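Long-range contact in lovastatin nonaketide synthase, polyketide synthase component (PDB 7CPX), which builds the nonaketide chain of dihydromonacolin L, the lovastatin precursor, from malonyl-CoA as an iterative, multidomain polyketide synthase working with the partner enzyme lovC: residues Leu2317-Val2322 / Leu2394-Leu2399. The protein carries 2 engineered substitutions. Sequence-based numbering, arbitrary orientation.
Sequences LAQQRV and LDMADL
In the Rossmann-type ketoreductase domain, Met2396 and Leu2399, on the loop that leads into the edge strand 2400-2402, pack against Gln2319 and Val2322, one turn apart on helix 2305-2323. The contact is buried and largely apolar, with no hydrogen bond between the segments. Met2396 lies over the backbone of the helix at Gln2319, where the CA atoms of Met2396 and Gln2319 are 6.6 Å apart. Its chain is extended as far as SD (chi2 179°), which sits 3.5 Å from CB of Gln2319, and then bends at chi3 (-71°), so that CE lies 3.6 Å from the same Gln2319 CB. Leu2399 and Val2322 meet tip to tip: Leu2399 CD1 is 3.4 Å from Val2322 CG2 and 3.6 Å from Val2322 CG1, touching both branches of the valine, while Leu2399 CD2 is 4.0 Å from Val2322 CG2. Leu2399 CD1 also lies 4.2 Å from Gln2319 CA. Ala2397 points away from the helix and packs on strand 1275-1280, while Ala2318 rests on Met2291 of strand 2288-2294. The loop before strand 2400-2402 covers this face of the helix, which links parallel strands 2288-2294 and 2329-2333 in the 3-2-1-4-5-6-7 strand order of short-chain dehydrogenase/reductase (Rossmann-type) ketoreductases.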
# COMPACT_ATOMS: atom_id res chain seq x y z
N LEU A 2317 48.63 -52.70 11.70
CA LEU A 2317 48.83 -53.12 10.32
C LEU A 2317 48.97 -51.91 9.41
O LEU A 2317 49.82 -51.90 8.52
CB LEU A 2317 47.68 -54.02 9.86
CG LEU A 2317 47.91 -54.62 8.47
CD1 LEU A 2317 47.52 -56.08 8.45
CD2 LEU A 2317 47.13 -53.85 7.42
N ALA A 2318 48.14 -50.88 9.62
CA ALA A 2318 48.28 -49.67 8.82
C ALA A 2318 49.65 -49.03 9.04
O ALA A 2318 50.31 -48.60 8.08
CB ALA A 2318 47.17 -48.68 9.19
N GLN A 2319 50.09 -48.96 10.29
CA GLN A 2319 51.36 -48.31 10.60
C GLN A 2319 52.53 -49.07 9.99
O GLN A 2319 53.42 -48.47 9.38
CB GLN A 2319 51.51 -48.20 12.12
CG GLN A 2319 50.67 -47.09 12.73
CD GLN A 2319 50.35 -47.34 14.19
OE1 GLN A 2319 50.13 -48.48 14.60
NE2 GLN A 2319 50.31 -46.28 14.98
N GLN A 2320 52.55 -50.40 10.14
CA GLN A 2320 53.63 -51.19 9.58
C GLN A 2320 53.55 -51.28 8.06
O GLN A 2320 54.56 -51.54 7.41
CB GLN A 2320 53.62 -52.60 10.19
CG GLN A 2320 52.43 -53.44 9.80
CD GLN A 2320 52.81 -54.60 8.90
OE1 GLN A 2320 52.56 -54.58 7.70
NE2 GLN A 2320 53.41 -55.63 9.49
N ARG A 2321 52.36 -51.08 7.49
CA ARG A 2321 52.20 -51.05 6.05
C ARG A 2321 52.75 -49.75 5.48
O ARG A 2321 53.37 -49.74 4.41
CB ARG A 2321 50.72 -51.22 5.70
CG ARG A 2321 50.40 -51.15 4.23
CD ARG A 2321 48.96 -51.53 3.96
NE ARG A 2321 48.57 -51.19 2.60
CZ ARG A 2321 48.77 -51.95 1.54
NH1 ARG A 2321 49.35 -53.14 1.65
NH2 ARG A 2321 48.40 -51.52 0.35
N VAL A 2322 52.52 -48.63 6.18
CA VAL A 2322 53.17 -47.38 5.80
C VAL A 2322 54.68 -47.49 5.96
O VAL A 2322 55.45 -47.05 5.10
CB VAL A 2322 52.60 -46.21 6.61
CG1 VAL A 2322 53.49 -44.99 6.48
CG2 VAL A 2322 51.19 -45.89 6.14
N LEU A 2394 56.07 -42.86 17.06
CA LEU A 2394 56.07 -41.41 17.18
C LEU A 2394 55.89 -40.72 15.83
O LEU A 2394 55.45 -39.57 15.78
CB LEU A 2394 57.36 -40.92 17.83
CG LEU A 2394 57.84 -41.67 19.08
CD1 LEU A 2394 59.17 -41.10 19.54
CD2 LEU A 2394 56.82 -41.59 20.20
N ASP A 2395 56.24 -41.40 14.74
CA ASP A 2395 56.26 -40.79 13.42
C ASP A 2395 54.99 -41.04 12.62
O ASP A 2395 54.90 -40.58 11.47
CB ASP A 2395 57.46 -41.31 12.63
CG ASP A 2395 58.77 -41.13 13.37
OD1 ASP A 2395 58.74 -40.63 14.51
OD2 ASP A 2395 59.82 -41.50 12.81
N MET A 2396 54.01 -41.74 13.18
CA MET A 2396 52.81 -42.14 12.44
C MET A 2396 51.54 -41.69 13.16
O MET A 2396 50.52 -42.38 13.15
CB MET A 2396 52.80 -43.65 12.21
CG MET A 2396 53.76 -44.09 11.13
SD MET A 2396 53.78 -45.87 10.87
CE MET A 2396 54.58 -46.42 12.37
N ALA A 2397 51.60 -40.53 13.81
CA ALA A 2397 50.38 -39.96 14.39
C ALA A 2397 49.42 -39.51 13.30
O ALA A 2397 48.20 -39.65 13.45
CB ALA A 2397 50.74 -38.79 15.30
N ASP A 2398 49.95 -38.96 12.20
CA ASP A 2398 49.10 -38.50 11.11
C ASP A 2398 48.31 -39.64 10.48
O ASP A 2398 47.19 -39.42 10.00
CB ASP A 2398 49.95 -37.81 10.04
CG ASP A 2398 51.07 -38.69 9.53
OD1 ASP A 2398 51.20 -39.83 10.01
OD2 ASP A 2398 51.81 -38.24 8.63
N LEU A 2399 48.86 -40.86 10.46
CA LEU A 2399 48.15 -41.98 9.87
C LEU A 2399 46.86 -42.27 10.61
O LEU A 2399 45.80 -42.45 9.99
CB LEU A 2399 49.04 -43.22 9.86
CG LEU A 2399 50.43 -43.07 9.24
CD1 LEU A 2399 51.11 -44.42 9.16
CD2 LEU A 2399 50.34 -42.43 7.87